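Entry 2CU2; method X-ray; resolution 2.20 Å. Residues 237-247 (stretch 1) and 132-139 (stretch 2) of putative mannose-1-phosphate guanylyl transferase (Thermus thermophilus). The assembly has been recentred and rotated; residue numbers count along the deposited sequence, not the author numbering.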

ATOM      1  N   VAL A 237     -31.972 -16.699  22.588  1.00 42.92           N
ATOM      2  CA  VAL A 237     -33.379 -16.371  22.794  1.00 41.38           C
ATOM      3  C   VAL A 237     -34.201 -16.445  21.503  1.00 41.61           C
ATOM      4  O   VAL A 237     -35.204 -17.141  21.405  1.00 41.33           O
ATOM      5  CB  VAL A 237     -33.457 -14.956  23.369  1.00 41.80           C
ATOM      6  CG1 VAL A 237     -34.900 -14.456  23.331  1.00 41.04           C
ATOM      7  CG2 VAL A 237     -32.964 -14.950  24.805  1.00 42.16           C
ATOM      8  N   MET A 238     -33.765 -15.660  20.504  1.00 42.23           N
ATOM      9  CA  MET A 238     -34.582 -15.489  19.307  1.00 43.10           C
ATOM     10  C   MET A 238     -34.959 -16.815  18.637  1.00 43.84           C
ATOM     11  O   MET A 238     -36.093 -17.041  18.238  1.00 44.05           O
ATOM     12  CB  MET A 238     -33.817 -14.595  18.331  1.00 42.74           C
ATOM     13  CG  MET A 238     -33.734 -13.146  18.817  1.00 44.64           C
ATOM     14  SD  MET A 238     -35.295 -12.567  19.499  1.00 45.37           S
ATOM     15  CE  MET A 238     -34.642 -11.240  20.524  1.00 47.71           C
ATOM     16  N   GLU A 239     -33.953 -17.694  18.481  1.00 43.90           N
ATOM     17  CA  GLU A 239     -34.199 -18.936  17.756  1.00 46.27           C
ATOM     18  C   GLU A 239     -35.162 -19.867  18.500  1.00 46.34           C
ATOM     19  O   GLU A 239     -35.645 -20.863  17.973  1.00 46.38           O
ATOM     20  CB  GLU A 239     -32.856 -19.631  17.523  1.00 47.63           C
ATOM     21  CG  GLU A 239     -31.932 -18.811  16.622  1.00 52.31           C
ATOM     22  CD  GLU A 239     -30.607 -19.525  16.471  1.00 54.79           C
ATOM     23  OE1 GLU A 239     -29.673 -18.925  15.958  1.00 53.96           O
ATOM     24  OE2 GLU A 239     -30.523 -20.687  16.867  1.00 55.91           O
ATOM     25  N   LYS A 240     -35.415 -19.528  19.778  1.00 45.98           N
ATOM     26  CA  LYS A 240     -36.318 -20.360  20.574  1.00 46.06           C
ATOM     27  C   LYS A 240     -37.659 -19.667  20.851  1.00 45.31           C
ATOM     28  O   LYS A 240     -38.620 -20.272  21.313  1.00 44.47           O
ATOM     29  CB  LYS A 240     -35.612 -20.712  21.886  1.00 49.25           C
ATOM     30  CG  LYS A 240     -34.098 -20.864  21.715  1.00 53.10           C
ATOM     31  CD  LYS A 240     -33.565 -22.166  22.318  1.00 55.68           C
ATOM     32  CE  LYS A 240     -32.102 -22.430  21.946  1.00 58.48           C
ATOM     33  NZ  LYS A 240     -31.262 -22.316  23.137  1.00 61.55           N
ATOM     34  N   ALA A 241     -37.705 -18.344  20.583  1.00 44.64           N
ATOM     35  CA  ALA A 241     -38.923 -17.578  20.860  1.00 45.15           C
ATOM     36  C   ALA A 241     -40.131 -18.053  20.035  1.00 46.14           C
ATOM     37  O   ALA A 241     -40.056 -18.274  18.833  1.00 46.21           O
ATOM     38  CB  ALA A 241     -38.642 -16.103  20.561  1.00 45.46           C
ATOM     39  N   GLU A 242     -41.275 -18.212  20.746  1.00 46.58           N
ATOM     40  CA  GLU A 242     -42.484 -18.756  20.118  1.00 47.66           C
ATOM     41  C   GLU A 242     -43.374 -17.681  19.465  1.00 46.10           C
ATOM     42  O   GLU A 242     -44.084 -17.930  18.499  1.00 45.19           O
ATOM     43  CB  GLU A 242     -43.283 -19.506  21.189  1.00 51.07           C
ATOM     44  CG  GLU A 242     -42.661 -20.852  21.558  1.00 56.73           C
ATOM     45  CD  GLU A 242     -43.377 -21.439  22.753  1.00 60.36           C
ATOM     46  OE1 GLU A 242     -43.168 -20.965  23.853  1.00 62.48           O
ATOM     47  OE2 GLU A 242     -44.099 -22.416  22.573  1.00 61.99           O
ATOM     48  N   ARG A 243     -43.367 -16.462  20.046  1.00 45.10           N
ATOM     49  CA  ARG A 243     -44.180 -15.380  19.493  1.00 45.79           C
ATOM     50  C   ARG A 243     -43.324 -14.272  18.863  1.00 44.91           C
ATOM     51  O   ARG A 243     -42.934 -13.309  19.510  1.00 44.19           O
ATOM     52  CB  ARG A 243     -45.033 -14.800  20.623  1.00 47.78           C
ATOM     53  CG  ARG A 243     -46.200 -15.713  20.998  1.00 51.30           C
ATOM     54  CD  ARG A 243     -47.015 -15.153  22.170  1.00 55.18           C
ATOM     55  NE  ARG A 243     -48.250 -14.529  21.686  1.00 58.08           N
ATOM     56  CZ  ARG A 243     -48.944 -13.775  22.559  1.00 60.47           C
ATOM     57  NH1 ARG A 243     -48.504 -13.615  23.795  1.00 61.34           N
ATOM     58  NH2 ARG A 243     -50.077 -13.186  22.168  1.00 61.63           N
ATOM     59  N   VAL A 244     -42.986 -14.449  17.564  1.00 43.17           N
ATOM     60  CA  VAL A 244     -42.104 -13.518  16.875  1.00 40.68           C
ATOM     61  C   VAL A 244     -42.786 -12.861  15.671  1.00 40.06           C
ATOM     62  O   VAL A 244     -43.480 -13.491  14.884  1.00 38.84           O
ATOM     63  CB  VAL A 244     -40.876 -14.296  16.404  1.00 40.67           C
ATOM     64  CG1 VAL A 244     -39.912 -13.358  15.681  1.00 40.82           C
ATOM     65  CG2 VAL A 244     -40.170 -14.921  17.594  1.00 41.32           C
ATOM     66  N   ARG A 245     -42.598 -11.531  15.571  1.00 38.78           N
ATOM     67  CA  ARG A 245     -43.062 -10.813  14.390  1.00 38.45           C
ATOM     68  C   ARG A 245     -41.882 -10.192  13.636  1.00 37.56           C
ATOM     69  O   ARG A 245     -40.841  -9.886  14.200  1.00 37.92           O
ATOM     70  CB  ARG A 245     -44.024  -9.712  14.841  1.00 39.06           C
ATOM     71  CG  ARG A 245     -45.406 -10.249  15.217  1.00 40.52           C
ATOM     72  CD  ARG A 245     -46.243  -9.201  15.960  1.00 42.09           C
ATOM     73  NE  ARG A 245     -47.617  -9.677  16.148  1.00 43.74           N
ATOM     74  CZ  ARG A 245     -48.439  -8.914  16.896  1.00 45.61           C
ATOM     75  NH1 ARG A 245     -48.002  -7.783  17.424  1.00 46.91           N
ATOM     76  NH2 ARG A 245     -49.702  -9.303  17.096  1.00 46.89           N
ATOM     77  N   VAL A 246     -42.049 -10.048  12.309  1.00 34.94           N
ATOM     78  CA  VAL A 246     -40.958  -9.495  11.513  1.00 34.21           C
ATOM     79  C   VAL A 246     -41.432  -8.354  10.610  1.00 34.92           C
ATOM     80  O   VAL A 246     -42.411  -8.469   9.883  1.00 35.40           O
ATOM     81  CB  VAL A 246     -40.369 -10.624  10.666  1.00 32.89           C
ATOM     82  CG1 VAL A 246     -39.173 -10.109   9.868  1.00 33.67           C
ATOM     83  CG2 VAL A 246     -39.922 -11.763  11.563  1.00 32.76           C
ATOM     84  N   VAL A 247     -40.673  -7.268  10.661  1.00 33.87           N
ATOM     85  CA  VAL A 247     -40.839  -6.121   9.776  1.00 34.76           C
ATOM     86  C   VAL A 247     -39.754  -6.082   8.697  1.00 35.09           C
ATOM     87  O   VAL A 247     -38.565  -6.183   8.961  1.00 35.60           O
ATOM     88  CB  VAL A 247     -40.783  -4.849  10.624  1.00 34.38           C
ATOM     89  CG1 VAL A 247     -40.938  -3.621   9.729  1.00 34.34           C
ATOM     90  CG2 VAL A 247     -41.904  -4.862  11.645  1.00 34.69           C
TER
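Stretch 2 132-139: GFVVALGL

Stretch 2 lies alongside the end of stretch 1 as a neighbouring parallel β-strand. After the loop residues Gly-132 and Phe-133, residues 134-139 are extended and run beside strand 244-247, the two axes crossing at -31° and approaching to 4.6 Å. The register is regular: Val-134 pairs with Val-244, Val-135 with Arg-245, Ala-136 with Val-246 and Leu-137 with Val-247, with CA-CA distances of 4.9, 4.6, 4.8 and 5.1 Å.

Five backbone hydrogen bonds join the two stretches, the first to the loop residue Arg-243, and they alternate in direction as expected for parallel pairing. Val-134 N donates to Arg-243 O (3.0 Å), and Val-134 O accepts from Arg-245 N (2.9 Å). Ala-136 repeats the pattern, its N bonding to Arg-245 O (2.8 Å) and its O to Val-247 N (3.0 Å); Gly-138 N closes the ladder on Val-247 O (2.8 Å). Between these rungs the CA atoms also approach carbonyl oxygens, most closely Val-135 CA to Arg-245 O at 3.2 Å.

The most distinctive fit is at the start of stretch 2, where the ring of Phe-133 (chi1 m) is wedged between two arginines. The guanidinium of Arg-245 lies flat on one face, the two planes at 5° to each other and Arg-245 CZ 3.5 Å from the Phe-133 ring centroid, so the cation covers the ring almost centrally. Over the opposite face Arg-243 is less well centred, with CZ 4.3 Å from the Phe-133 centroid and 32° off the ring normal. The same arginine reaches past the ring to the backbone, Arg-243 NH1 lying 3.5 Å from Gly-132 CA. The absence of a side chain leaves room for this approach: a CB on Gly-132 would fall 2.0 Å from Arg-243 NH1.

On the sheet face that carries Val-134 and Ala-136, Val-134 (chi1 p) is the bump. It fits a hollow formed by Val-244, Ala-241 and Met-238: Val-134 CG1 meets Val-244 CG2 at 3.4 Å and Ala-241 CB at 4.1 Å, while Val-134 CG2 touches Met-238 CE at 3.7 Å. The end of the helical Met-238 side chain thus forms one wall of the pocket around Val-134. Farther along, the small Ala-136 makes a looser contact, its CB 4.5 Å from Val-246 CG2. Val-246 CG1 instead leans over the bare backbone of Gly-138, 3.9 Å from Gly-138 N. On the other face, Val-135 CG1 packs against Val-247 CG2 at 4.0 Å.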

ATOM      1  N   GLY A 132     -46.332  -9.953  24.455  1.00 54.57           N
ATOM      2  CA  GLY A 132     -45.910 -11.330  24.217  1.00 52.38           C
ATOM      3  C   GLY A 132     -44.922 -11.393  23.049  1.00 50.73           C
ATOM      4  O   GLY A 132     -44.026 -12.226  22.994  1.00 51.48           O
ATOM      5  N   PHE A 133     -45.072 -10.458  22.106  1.00 49.27           N
ATOM      6  CA  PHE A 133     -44.304 -10.548  20.867  1.00 47.48           C
ATOM      7  C   PHE A 133     -42.913  -9.919  20.997  1.00 45.83           C
ATOM      8  O   PHE A 133     -42.743  -8.834  21.538  1.00 46.80           O
ATOM      9  CB  PHE A 133     -45.100  -9.858  19.754  1.00 47.29           C
ATOM     10  CG  PHE A 133     -46.345 -10.645  19.450  1.00 47.85           C
ATOM     11  CD1 PHE A 133     -47.554 -10.260  20.015  1.00 48.01           C
ATOM     12  CD2 PHE A 133     -46.271 -11.783  18.661  1.00 47.56           C
ATOM     13  CE1 PHE A 133     -48.692 -11.025  19.797  1.00 49.34           C
ATOM     14  CE2 PHE A 133     -47.418 -12.543  18.446  1.00 46.81           C
ATOM     15  CZ  PHE A 133     -48.630 -12.170  19.014  1.00 47.32           C
ATOM     16  N   VAL A 134     -41.954 -10.681  20.442  1.00 42.60           N
ATOM     17  CA  VAL A 134     -40.663 -10.093  20.126  1.00 42.21           C
ATOM     18  C   VAL A 134     -40.581  -9.784  18.631  1.00 39.95           C
ATOM     19  O   VAL A 134     -40.974 -10.576  17.786  1.00 39.51           O
ATOM     20  CB  VAL A 134     -39.564 -11.085  20.517  1.00 42.74           C
ATOM     21  CG1 VAL A 134     -39.509 -12.227  19.505  1.00 44.82           C
ATOM     22  CG2 VAL A 134     -38.218 -10.382  20.547  1.00 44.20           C
ATOM     23  N   VAL A 135     -40.137  -8.591  18.245  1.00 36.55           N
ATOM     24  CA  VAL A 135     -40.110  -8.203  16.836  1.00 33.52           C
ATOM     25  C   VAL A 135     -38.694  -8.114  16.267  1.00 33.89           C
ATOM     26  O   VAL A 135     -37.793  -7.570  16.904  1.00 34.04           O
ATOM     27  CB  VAL A 135     -40.811  -6.825  16.624  1.00 34.31           C
ATOM     28  CG1 VAL A 135     -41.019  -6.559  15.126  1.00 31.69           C
ATOM     29  CG2 VAL A 135     -42.144  -6.793  17.365  1.00 31.40           C
ATOM     30  N   ALA A 136     -38.510  -8.642  15.058  1.00 31.15           N
ATOM     31  CA  ALA A 136     -37.212  -8.617  14.396  1.00 30.50           C
ATOM     32  C   ALA A 136     -37.287  -7.868  13.071  1.00 31.53           C
ATOM     33  O   ALA A 136     -38.373  -7.668  12.510  1.00 30.43           O
ATOM     34  CB  ALA A 136     -36.706 -10.045  14.167  1.00 30.47           C
ATOM     35  N   LEU A 137     -36.121  -7.443  12.587  1.00 32.28           N
ATOM     36  CA  LEU A 137     -36.007  -6.708  11.326  1.00 32.15           C
ATOM     37  C   LEU A 137     -35.470  -7.642  10.263  1.00 32.78           C
ATOM     38  O   LEU A 137     -34.443  -8.295  10.463  1.00 33.45           O
ATOM     39  CB  LEU A 137     -35.050  -5.516  11.471  1.00 30.61           C
ATOM     40  CG  LEU A 137     -34.600  -4.799  10.179  1.00 30.24           C
ATOM     41  CD1 LEU A 137     -35.758  -4.023   9.561  1.00 27.86           C
ATOM     42  CD2 LEU A 137     -33.450  -3.846  10.504  1.00 29.08           C
ATOM     43  N   GLY A 138     -36.169  -7.701   9.136  1.00 32.02           N
ATOM     44  CA  GLY A 138     -35.752  -8.553   8.039  1.00 30.81           C
ATOM     45  C   GLY A 138     -35.436  -7.733   6.798  1.00 31.42           C
ATOM     46  O   GLY A 138     -35.926  -6.616   6.635  1.00 32.12           O
ATOM     47  N   LEU A 139     -34.603  -8.285   5.923  1.00 30.31           N
ATOM     48  CA  LEU A 139     -34.226  -7.612   4.693  1.00 30.94           C
ATOM     49  C   LEU A 139     -34.156  -8.627   3.563  1.00 29.87           C
ATOM     50  O   LEU A 139     -33.602  -9.710   3.731  1.00 29.27           O
ATOM     51  CB  LEU A 139     -32.875  -6.922   4.880  1.00 29.60           C
ATOM     52  CG  LEU A 139     -32.992  -5.853   5.971  1.00 32.92           C
ATOM     53  CD1 LEU A 139     -31.723  -5.758   6.755  1.00 30.06           C
ATOM     54  CD2 LEU A 139     -33.375  -4.517   5.338  1.00 31.69           C
TER